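Local coordinates for protein PHOX (Pseudomonas fluorescens, PDB 4A9V) that catalyses, as an alkaline phosphatase of the PhoX family, the hydrolysis of phosphate monoesters with a complex iron-calcium cofactor held in a beta-propeller, at residues N67-E75 / N178-Y189; N81-T92 / C116-R126. All coordinates share one frame; numbering follows the deposited sequence.

Contact 1: residues N67-E75 / N178-Y189; sequences NNDGMSLFE and NCANGKTPWGTY. With LI (lithium ion), chain D; FEO (mu-oxo-diiron), chain S; EDO (1,2-ethanediol), chain O.
Gly70 and Ala180 face each other with CA atoms 3.8 Å apart where strands 68-75 and 178-183 run in nearly the same direction, 11° apart, and Gly70 N donates to Cys179 O at 2.9 Å. The two are edge strands of successive sheets in the beta-propeller, so the contact joins neighbouring blades beside the central metal site. The bare CA of Gly70 permits this closeness, since a beta carbon there would run into Ala180 CA and Asn181 OD1. At the start of the strands the side chains turn to the metals. Cys179 SG binds FE1 of the mu-oxo-diiron group at 2.5 Å, as do Glu90 and Glu194 through their carboxylates, while both carboxylate oxygens of Asp69 hold the lithium ion; OD1 of Asp69 also bonds Thr534. Further along, the Asn181 side chain reaches back across the seam: with CG lodged between its own backbone N and carbonyl carbon (chi1 63°), ND2 donates to Ser72 OG at 2.9 Å, the hydroxyl lying almost in the amide plane. Water 1 joins Asn181 OD1 to Met71 N. Ser72 OG also sits at the edge of the Tyr189 ring, whose hydroxyl bonds Asn88 of strand 82-89. The Phe74 and Tyr189 side chains cross at about a right angle, with Phe74 CZ 3.8 Å from Tyr189 CB; Thr188 O meets the edge of the Phe74 ring, 3.5 Å from CZ. Lys183 passes this ring fully extended, its CG against Phe74 CE2. Its ammonium group bridges backbone and solvent component: NZ donates to Leu73 O at 2.7 Å, nearly along the C=O axis, and to O1 of a bound 1,2-ethanediol, which also accepts from Glu75 N.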
loop_
_atom_site.group_PDB
_atom_site.type_symbol
_atom_site.label_atom_id
_atom_site.label_comp_id
_atom_site.label_asym_id
_atom_site.label_seq_id
_atom_site.Cartn_x
_atom_site.Cartn_y
_atom_site.Cartn_z
ATOM N N ASN A 67 -8.723 -9.748 0.721
ATOM C CA ASN A 67 -8.185 -8.658 -0.076
ATOM C C ASN A 67 -6.697 -8.415 0.172
ATOM O O ASN A 67 -6.272 -7.306 0.497
ATOM C CB ASN A 67 -9.041 -7.401 0.080
ATOM C CG ASN A 67 -10.398 -7.552 -0.588
ATOM O OD1 ASN A 67 -10.600 -8.452 -1.404
ATOM N ND2 ASN A 67 -11.331 -6.674 -0.256
ATOM N N ASN A 68 -5.888 -9.400 -0.196
ATOM C CA ASN A 68 -4.456 -9.295 0.038
ATOM C C ASN A 68 -3.826 -8.217 -0.829
ATOM O O ASN A 68 -4.292 -7.930 -1.936
ATOM C CB ASN A 68 -3.740 -10.643 -0.132
ATOM C CG ASN A 68 -4.043 -11.330 -1.448
ATOM O OD1 ASN A 68 -4.638 -12.406 -1.435
ATOM N ND2 ASN A 68 -3.288 -10.957 -2.473
ATOM N N ASP A 69 -2.905 -7.480 -0.219
ATOM C CA ASP A 69 -2.439 -6.219 -0.760
ATOM C C ASP A 69 -0.896 -6.212 -0.704
ATOM O O ASP A 69 -0.254 -7.140 -1.192
ATOM C CB ASP A 69 -3.120 -5.068 0.004
ATOM C CG ASP A 69 -3.217 -3.785 -0.797
ATOM O OD1 ASP A 69 -2.344 -3.549 -1.660
ATOM O OD2 ASP A 69 -4.160 -2.996 -0.525
ATOM N N GLY A 70 -0.282 -5.215 -0.079
ATOM C CA GLY A 70 1.179 -5.172 -0.035
ATOM C C GLY A 70 1.766 -6.358 0.714
ATOM O O GLY A 70 1.142 -6.899 1.626
ATOM N N MET A 71 2.991 -6.731 0.348
ATOM C CA MET A 71 3.646 -7.890 0.937
ATOM C C MET A 71 5.144 -7.824 0.724
ATOM O O MET A 71 5.641 -7.266 -0.260
ATOM C CB MET A 71 3.098 -9.185 0.342
ATOM C CG MET A 71 3.245 -9.290 -1.158
ATOM S SD MET A 71 2.448 -10.796 -1.766
ATOM C CE MET A 71 2.699 -10.602 -3.521
ATOM N N SER A 72 5.858 -8.460 1.636
ATOM C CA SER A 72 7.299 -8.631 1.517
ATOM C C SER A 72 7.678 -10.084 1.770
ATOM O O SER A 72 7.055 -10.776 2.588
ATOM C CB SER A 72 8.037 -7.751 2.531
ATOM O OG SER A 72 7.903 -6.369 2.253
ATOM N N LEU A 73 8.792 -10.482 1.163
ATOM C CA LEU A 73 9.402 -11.778 1.388
ATOM C C LEU A 73 10.721 -11.592 2.144
ATOM O O LEU A 73 11.537 -10.729 1.796
ATOM C CB LEU A 73 9.627 -12.489 0.046
ATOM C CG LEU A 73 10.247 -13.882 0.125
ATOM C CD1 LEU A 73 9.753 -14.760 -1.011
ATOM C CD2 LEU A 73 11.767 -13.834 0.120
ATOM N N PHE A 74 10.911 -12.419 3.167
ATOM C CA PHE A 74 12.103 -12.420 4.002
ATOM C C PHE A 74 12.828 -13.744 3.826
ATOM O O PHE A 74 12.296 -14.802 4.137
ATOM C CB PHE A 74 11.712 -12.254 5.476
ATOM C CG PHE A 74 11.092 -10.920 5.792
ATOM C CD1 PHE A 74 9.748 -10.680 5.550
ATOM C CD2 PHE A 74 11.864 -9.892 6.313
ATOM C CE1 PHE A 74 9.194 -9.438 5.803
ATOM C CE2 PHE A 74 11.313 -8.644 6.564
ATOM C CZ PHE A 74 9.977 -8.421 6.306
ATOM N N GLU A 75 14.060 -13.680 3.344
ATOM C CA GLU A 75 14.985 -14.820 3.326
ATOM C C GLU A 75 15.032 -15.464 4.696
ATOM O O GLU A 75 15.159 -14.756 5.681
ATOM C CB GLU A 75 16.394 -14.329 2.986
ATOM C CG GLU A 75 16.570 -13.889 1.544
ATOM C CD GLU A 75 17.805 -13.033 1.342
ATOM O OE1 GLU A 75 18.922 -13.589 1.351
ATOM O OE2 GLU A 75 17.657 -11.805 1.165
ATOM N N ASN A 178 -5.072 -2.272 6.081
ATOM C CA ASN A 178 -3.653 -2.416 5.766
ATOM C C ASN A 178 -3.422 -2.475 4.266
ATOM O O ASN A 178 -3.819 -3.433 3.604
ATOM C CB ASN A 178 -3.102 -3.683 6.401
ATOM C CG ASN A 178 -3.295 -3.690 7.883
ATOM O OD1 ASN A 178 -4.416 -3.866 8.365
ATOM N ND2 ASN A 178 -2.249 -3.305 8.602
ATOM N N CYS A 179 -2.809 -1.421 3.746
ATOM C CA CYS A 179 -2.686 -1.190 2.323
ATOM C C CYS A 179 -1.378 -1.804 1.833
ATOM O O CYS A 179 -1.337 -2.986 1.494
ATOM C CB CYS A 179 -2.783 0.311 2.059
ATOM S SG CYS A 179 -2.681 0.754 0.328
ATOM N N ALA A 180 -0.281 -1.065 1.897
ATOM C CA ALA A 180 0.985 -1.636 1.458
ATOM C C ALA A 180 2.059 -1.532 2.551
ATOM O O ALA A 180 1.736 -1.553 3.754
ATOM C CB ALA A 180 1.413 -1.039 0.115
ATOM N N ASN A 181 3.321 -1.661 2.142
ATOM C CA ASN A 181 4.315 -2.312 2.969
ATOM C C ASN A 181 5.665 -1.612 2.927
ATOM O O ASN A 181 5.962 -0.840 2.013
ATOM C CB ASN A 181 4.491 -3.768 2.507
ATOM C CG ASN A 181 5.007 -3.869 1.082
ATOM O OD1 ASN A 181 4.425 -3.296 0.150
ATOM N ND2 ASN A 181 6.145 -4.524 0.914
ATOM N N GLY A 182 6.529 -2.023 3.855
ATOM C CA GLY A 182 7.963 -1.808 3.764
ATOM C C GLY A 182 8.707 -2.980 4.362
ATOM O O GLY A 182 8.157 -3.737 5.155
ATOM N N LYS A 183 9.968 -3.103 3.987
ATOM C CA LYS A 183 10.834 -4.166 4.471
ATOM C C LYS A 183 12.098 -3.508 4.990
ATOM O O LYS A 183 12.777 -2.808 4.245
ATOM C CB LYS A 183 11.178 -5.119 3.325
ATOM C CG LYS A 183 12.144 -6.220 3.726
ATOM C CD LYS A 183 12.411 -7.164 2.568
ATOM C CE LYS A 183 13.422 -8.235 2.925
ATOM N NZ LYS A 183 13.727 -9.080 1.733
ATOM N N THR A 184 12.407 -3.714 6.267
ATOM C CA THR A 184 13.555 -3.027 6.849
ATOM C C THR A 184 14.801 -3.904 6.759
ATOM O O THR A 184 14.713 -5.135 6.779
ATOM C CB THR A 184 13.328 -2.634 8.319
ATOM O OG1 THR A 184 13.456 -3.800 9.139
ATOM C CG2 THR A 184 11.979 -1.971 8.519
ATOM N N PRO A 185 15.979 -3.266 6.773
ATOM C CA PRO A 185 17.214 -4.033 6.717
ATOM C C PRO A 185 17.577 -4.655 8.060
ATOM O O PRO A 185 18.551 -5.393 8.128
ATOM C CB PRO A 185 18.262 -3.002 6.276
ATOM C CG PRO A 185 17.677 -1.676 6.594
ATOM C CD PRO A 185 16.192 -1.844 6.457
ATOM N N TRP A 186 16.775 -4.412 9.098
ATOM C CA TRP A 186 16.947 -5.117 10.370
ATOM C C TRP A 186 15.889 -6.174 10.580
ATOM O O TRP A 186 15.682 -6.639 11.701
ATOM C CB TRP A 186 16.993 -4.136 11.549
ATOM C CG TRP A 186 15.843 -3.161 11.610
ATOM C CD1 TRP A 186 14.675 -3.272 12.357
ATOM C CD2 TRP A 186 15.753 -1.862 10.937
ATOM N NE1 TRP A 186 13.867 -2.183 12.153
ATOM C CE2 TRP A 186 14.465 -1.294 11.316
ATOM C CE3 TRP A 186 16.583 -1.142 10.096
ATOM C CZ2 TRP A 186 14.008 -0.100 10.779
ATOM C CZ3 TRP A 186 16.125 0.071 9.588
ATOM C CH2 TRP A 186 14.874 0.583 9.930
ATOM N N GLY A 187 15.339 -6.689 9.484
ATOM C CA GLY A 187 14.575 -7.934 9.522
ATOM C C GLY A 187 13.147 -7.788 10.008
ATOM O O GLY A 187 12.556 -8.748 10.491
ATOM N N THR A 188 12.559 -6.613 9.802
ATOM C CA THR A 188 11.176 -6.397 10.175
ATOM C C THR A 188 10.330 -5.894 9.008
ATOM O O THR A 188 10.837 -5.498 7.953
ATOM C CB THR A 188 11.038 -5.444 11.371
ATOM O OG1 THR A 188 11.479 -4.139 10.989
ATOM C CG2 THR A 188 11.827 -5.951 12.584
ATOM N N TYR A 189 9.021 -5.995 9.211
ATOM C CA TYR A 189 8.025 -5.664 8.210
ATOM C C TYR A 189 7.263 -4.425 8.668
ATOM O O TYR A 189 6.880 -4.327 9.839
ATOM C CB TYR A 189 7.048 -6.838 8.083
ATOM C CG TYR A 189 5.969 -6.650 7.043
ATOM C CD1 TYR A 189 6.293 -6.613 5.702
ATOM C CD2 TYR A 189 4.623 -6.599 7.394
ATOM C CE1 TYR A 189 5.318 -6.482 4.732
ATOM C CE2 TYR A 189 3.635 -6.469 6.427
ATOM C CZ TYR A 189 3.993 -6.437 5.096
ATOM O OH TYR A 189 3.053 -6.333 4.096
HETATM LI LI LI D . -3.542 -1.473 -1.992
HETATM FE FE1 FEO S . -5.021 0.774 -0.413
HETATM FE FE2 FEO S . -4.158 3.753 -1.977
HETATM O O FEO S . -4.630 1.881 -1.973
HETATM C C1 EDO O . 15.982 -11.155 3.634
HETATM O O1 EDO O . 15.079 -11.297 2.402
HETATM C C2 EDO O . 15.354 -10.135 4.591
HETATM O O2 EDO O . 15.666 -10.490 5.950
HETATM O O HOH W 1 4.279 -5.578 -1.956
HETATM O O HOH W 2 -4.761 -0.843 -1.821
HETATM O O HOH W 3 -1.836 -0.914 -2.226
HETATM O O HOH W 4 -7.105 1.066 -1.264
#

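Contact 2: residues N81-T92 / C116-R126. With FEO (mu-oxo-diiron), chain S.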
loop_
_atom_site.group_PDB
_atom_site.type_symbol
_atom_site.label_atom_id
_atom_site.label_comp_id
_atom_site.label_asym_id
_atom_site.label_seq_id
_atom_site.Cartn_x
_atom_site.Cartn_y
_atom_site.Cartn_z
ATOM N N ASN A 81 15.972 -22.712 0.936
ATOM C CA ASN A 81 14.690 -23.231 0.455
ATOM C C ASN A 81 13.509 -22.926 1.368
ATOM O O ASN A 81 12.442 -23.511 1.221
ATOM C CB ASN A 81 14.784 -24.731 0.191
ATOM C CG ASN A 81 15.614 -25.049 -1.031
ATOM O OD1 ASN A 81 15.708 -24.249 -1.954
ATOM N ND2 ASN A 81 16.225 -26.216 -1.037
ATOM N N ARG A 82 13.691 -21.947 2.245
ATOM C CA ARG A 82 12.619 -21.470 3.125
ATOM C C ARG A 82 12.579 -19.949 3.041
ATOM O O ARG A 82 13.608 -19.304 2.847
ATOM C CB ARG A 82 12.856 -21.879 4.591
ATOM C CG ARG A 82 12.811 -23.371 4.893
ATOM C CD ARG A 82 13.098 -23.649 6.366
ATOM N NE ARG A 82 11.938 -23.385 7.214
ATOM C CZ ARG A 82 11.941 -23.488 8.536
ATOM N NH1 ARG A 82 13.046 -23.860 9.168
ATOM N NH2 ARG A 82 10.854 -23.166 9.231
ATOM N N ALA A 83 11.403 -19.374 3.282
ATOM C CA ALA A 83 11.261 -17.921 3.393
ATOM C C ALA A 83 9.995 -17.643 4.180
ATOM O O ALA A 83 9.117 -18.503 4.283
ATOM C CB ALA A 83 11.186 -17.273 2.019
ATOM N N LEU A 84 9.899 -16.446 4.744
ATOM C CA LEU A 84 8.640 -15.967 5.287
ATOM C C LEU A 84 8.103 -14.875 4.381
ATOM O O LEU A 84 8.858 -14.088 3.829
ATOM C CB LEU A 84 8.805 -15.419 6.711
ATOM C CG LEU A 84 9.398 -16.380 7.742
ATOM C CD1 LEU A 84 9.349 -15.717 9.109
ATOM C CD2 LEU A 84 8.654 -17.708 7.763
ATOM N N MET A 85 6.784 -14.805 4.266
ATOM C CA MET A 85 6.137 -13.679 3.619
ATOM C C MET A 85 5.175 -13.038 4.601
ATOM O O MET A 85 4.457 -13.735 5.311
ATOM C CB MET A 85 5.385 -14.148 2.375
ATOM C CG MET A 85 6.312 -14.683 1.311
ATOM S SD MET A 85 5.494 -15.255 -0.195
ATOM C CE MET A 85 4.989 -13.706 -0.939
ATOM N N ALA A 86 5.188 -11.711 4.660
ATOM C CA ALA A 86 4.204 -10.969 5.418
ATOM C C ALA A 86 3.335 -10.246 4.405
ATOM O O ALA A 86 3.845 -9.521 3.541
ATOM C CB ALA A 86 4.889 -9.972 6.339
ATOM N N ILE A 87 2.028 -10.494 4.480
ATOM C CA ILE A 87 1.094 -10.081 3.446
ATOM C C ILE A 87 -0.062 -9.332 4.101
ATOM O O ILE A 87 -0.737 -9.842 5.001
ATOM C CB ILE A 87 0.554 -11.299 2.678
ATOM C CG1 ILE A 87 1.690 -12.087 2.015
ATOM C CG2 ILE A 87 -0.479 -10.858 1.657
ATOM C CD1 ILE A 87 1.388 -13.564 1.832
ATOM N N ASN A 88 -0.293 -8.108 3.644
ATOM C CA ASN A 88 -1.381 -7.304 4.157
ATOM C C ASN A 88 -2.721 -7.839 3.696
ATOM O O ASN A 88 -2.855 -8.303 2.564
ATOM C CB ASN A 88 -1.263 -5.877 3.654
ATOM C CG ASN A 88 -0.121 -5.116 4.283
ATOM O OD1 ASN A 88 0.552 -5.589 5.206
ATOM N ND2 ASN A 88 0.071 -3.899 3.814
ATOM N N ASN A 89 -3.735 -7.603 4.525
ATOM C CA ASN A 89 -5.126 -7.888 4.208
ATOM C C ASN A 89 -5.921 -6.611 4.425
ATOM O O ASN A 89 -6.081 -6.160 5.561
ATOM C CB ASN A 89 -5.626 -9.005 5.135
ATOM C CG ASN A 89 -4.872 -10.298 4.930
ATOM O OD1 ASN A 89 -4.197 -10.794 5.833
ATOM N ND2 ASN A 89 -4.981 -10.856 3.728
ATOM N N GLU A 90 -6.307 -5.953 3.339
ATOM C CA GLU A 90 -6.718 -4.554 3.437
ATOM C C GLU A 90 -8.159 -4.368 3.911
ATOM O O GLU A 90 -8.440 -3.488 4.719
ATOM C CB GLU A 90 -6.500 -3.835 2.110
ATOM C CG GLU A 90 -6.660 -2.326 2.244
ATOM C CD GLU A 90 -6.536 -1.582 0.935
ATOM O OE1 GLU A 90 -7.121 -2.042 -0.067
ATOM O OE2 GLU A 90 -5.911 -0.490 0.934
ATOM N N TYR A 91 -9.092 -5.129 3.351
ATOM C CA TYR A 91 -10.504 -4.955 3.671
ATOM C C TYR A 91 -11.230 -6.213 3.239
ATOM O O TYR A 91 -10.587 -7.227 2.947
ATOM C CB TYR A 91 -11.081 -3.667 3.043
ATOM C CG TYR A 91 -11.217 -3.662 1.537
ATOM C CD1 TYR A 91 -10.112 -3.488 0.713
ATOM C CD2 TYR A 91 -12.463 -3.707 0.939
ATOM C CE1 TYR A 91 -10.244 -3.384 -0.659
ATOM C CE2 TYR A 91 -12.609 -3.618 -0.432
ATOM C CZ TYR A 91 -11.495 -3.439 -1.227
ATOM O OH TYR A 91 -11.604 -3.361 -2.597
ATOM N N THR A 92 -12.553 -6.195 3.296
ATOM C CA THR A 92 -13.310 -7.390 2.959
ATOM C C THR A 92 -14.507 -7.044 2.093
ATOM O O THR A 92 -14.885 -5.885 1.958
ATOM C CB THR A 92 -13.720 -8.185 4.224
ATOM O OG1 THR A 92 -14.333 -9.427 3.845
ATOM C CG2 THR A 92 -14.683 -7.391 5.090
ATOM N N CYS A 116 -10.751 -10.368 9.039
ATOM C CA CYS A 116 -10.281 -10.426 7.662
ATOM C C CYS A 116 -9.101 -9.513 7.381
ATOM O O CYS A 116 -8.491 -9.646 6.326
ATOM C CB CYS A 116 -11.402 -10.019 6.714
ATOM S SG CYS A 116 -12.717 -11.229 6.477
ATOM N N GLU A 117 -8.938 -8.471 8.193
ATOM C CA GLU A 117 -7.984 -7.407 7.905
ATOM C C GLU A 117 -6.763 -7.549 8.794
ATOM O O GLU A 117 -6.801 -8.246 9.805
ATOM C CB GLU A 117 -8.647 -6.046 8.105
ATOM C CG GLU A 117 -9.934 -5.926 7.294
ATOM C CD GLU A 117 -10.574 -4.555 7.272
ATOM O OE1 GLU A 117 -9.966 -3.560 7.697
ATOM O OE2 GLU A 117 -11.749 -4.499 6.840
ATOM N N GLY A 118 -5.681 -6.891 8.400
ATOM C CA GLY A 118 -4.442 -6.930 9.163
ATOM C C GLY A 118 -3.316 -7.471 8.312
ATOM O O GLY A 118 -3.091 -6.997 7.193
ATOM N N VAL A 119 -2.603 -8.455 8.853
ATOM C CA VAL A 119 -1.469 -9.070 8.186
ATOM C C VAL A 119 -1.573 -10.582 8.357
ATOM O O VAL A 119 -2.021 -11.085 9.392
ATOM C CB VAL A 119 -0.131 -8.528 8.742
ATOM C CG1 VAL A 119 1.061 -9.251 8.135
ATOM C CG2 VAL A 119 -0.024 -7.030 8.484
ATOM N N SER A 120 -1.163 -11.300 7.318
ATOM C CA SER A 120 -0.941 -12.743 7.395
ATOM C C SER A 120 0.544 -13.010 7.183
ATOM O O SER A 120 1.095 -12.652 6.145
ATOM C CB SER A 120 -1.734 -13.447 6.295
ATOM O OG SER A 120 -3.117 -13.230 6.425
ATOM N N VAL A 121 1.199 -13.589 8.187
ATOM C CA VAL A 121 2.573 -14.058 8.046
ATOM C C VAL A 121 2.540 -15.549 7.743
ATOM O O VAL A 121 1.843 -16.303 8.426
ATOM C CB VAL A 121 3.394 -13.825 9.332
ATOM C CG1 VAL A 121 4.833 -14.285 9.142
ATOM C CG2 VAL A 121 3.348 -12.364 9.744
ATOM N N ILE A 122 3.210 -15.939 6.661
ATOM C CA ILE A 122 3.240 -17.334 6.239
ATOM C C ILE A 122 4.656 -17.785 5.931
ATOM O O ILE A 122 5.492 -16.993 5.502
ATOM C CB ILE A 122 2.339 -17.585 5.012
ATOM C CG1 ILE A 122 2.853 -16.848 3.770
ATOM C CG2 ILE A 122 0.895 -17.217 5.328
ATOM C CD1 ILE A 122 2.083 -17.191 2.510
ATOM N N GLU A 123 4.920 -19.071 6.136
ATOM C CA GLU A 123 6.119 -19.701 5.621
ATOM C C GLU A 123 5.862 -20.269 4.238
ATOM O O GLU A 123 4.822 -20.890 3.990
ATOM C CB GLU A 123 6.594 -20.809 6.562
ATOM C CG GLU A 123 7.848 -21.495 6.040
ATOM C CD GLU A 123 8.405 -22.579 6.935
ATOM O OE1 GLU A 123 8.177 -22.534 8.159
ATOM O OE2 GLU A 123 9.215 -23.375 6.421
ATOM N N VAL A 124 6.844 -20.093 3.356
ATOM C CA VAL A 124 6.873 -20.788 2.083
ATOM C C VAL A 124 8.162 -21.595 1.976
ATOM O O VAL A 124 9.194 -21.235 2.550
ATOM C CB VAL A 124 6.730 -19.809 0.894
ATOM C CG1 VAL A 124 5.354 -19.169 0.922
ATOM C CG2 VAL A 124 7.809 -18.740 0.912
ATOM N N GLN A 125 8.088 -22.712 1.269
ATOM C CA GLN A 125 9.230 -23.593 1.088
ATOM C C GLN A 125 9.299 -23.976 -0.377
ATOM O O GLN A 125 8.273 -24.184 -1.027
ATOM C CB GLN A 125 9.080 -24.858 1.938
ATOM C CG GLN A 125 9.570 -24.728 3.371
ATOM C CD GLN A 125 9.403 -26.012 4.166
ATOM O OE1 GLN A 125 9.142 -27.075 3.598
ATOM N NE2 GLN A 125 9.422 -25.895 5.492
ATOM N N ARG A 126 10.512 -24.178 -0.858
ATOM C CA ARG A 126 10.717 -24.529 -2.241
ATOM C C ARG A 126 10.899 -26.027 -2.352
ATOM O O ARG A 126 11.770 -26.610 -1.703
ATOM C CB ARG A 126 11.935 -23.816 -2.796
ATOM C CG ARG A 126 12.261 -24.254 -4.205
ATOM C CD ARG A 126 13.173 -23.273 -4.900
ATOM N NE ARG A 126 14.278 -22.832 -4.056
ATOM C CZ ARG A 126 14.975 -21.732 -4.300
ATOM N NH1 ARG A 126 14.666 -20.994 -5.358
ATOM N NH2 ARG A 126 15.899 -21.318 -3.448
HETATM FE FE1 FEO S . -5.021 0.774 -0.413
HETATM FE FE2 FEO S . -4.158 3.753 -1.977
HETATM O O FEO S . -4.630 1.881 -1.973
HETATM O O HOH W 2 -4.761 -0.843 -1.821
HETATM O O HOH W 4 -7.105 1.066 -1.264
#
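Glu123 OE2 takes two bonds from opposite faces of its carboxylate: Arg82 NE, in one of two modelled conformers, at 2.8 Å, and Gln125 NE2 at 2.7 Å. Arg82 meets Glu123 side-on, its NH2 reaching OE1 at 3.0 Å, with the guanidinium and carboxylate planes 35° apart; the bend at chi3 (78°) turns the group back over the neighbouring strand to form this salt bridge. Ser137 of strand 130-144 adds a further bond to OE1. Were Glu123 an alanine, the Arg82 guanidinium would probably lose its countercharge and be free to turn, and the Gln125 amide would lose its acceptor. At the corner where the chain turns into strand 82-89, Arg126 NE donates to Asn81 OD1 at 2.9 Å, almost in the guanidinium plane, the Asn81 amide standing 84° to it; NH1 of Arg126 is paired with Asp541. The backbones between are zipped as an antiparallel ladder, Ala83, Met85, Ile87 and Asn89 being hydrogen-bonded pairs with Val124, Ile122, Ser120 and Gly118. On the face these residues share, Ile87 CD1 touches Ile122 CD1 at 3.8 Å, and Met85 SD lies against Val124 CG1. Nearer the metals, Ser120 OG donates to Asn89 OD1 at 2.7 Å, in the carbonyl plane and on a lone pair. Just past the strand, the extended Glu90 side chain brings OE2 to FE1 at 2.0 Å. The pairing forms the middle of a four-stranded antiparallel propeller blade, with a ligand of the mu-oxo-diiron site just beyond the C-terminal end of strand 82-89.

After strand 30-37, which pairs with 572-578 near the C terminus, the chain forms strand 68-76, turns back as 82-89, passes through two helices to 118-127 and then 130-144, completing one blade, before entering the next at 148-152. Contact 2 closes the 23-residue excursion of residues 93-115 inside that blade and lies nested within the larger loop that contact 1 closes by bringing 178-189 against 67-75. Strands 68-76 and 82-89 are neighbours, with Phe74 N and Gly70 O probably bonded to Leu84 O and Asn88 N. Contact 2 thus holds the blade together, while contact 1 joins it to the following one. Their metal-facing ends converge on the same iron, FE1, through Glu90 and Cys179.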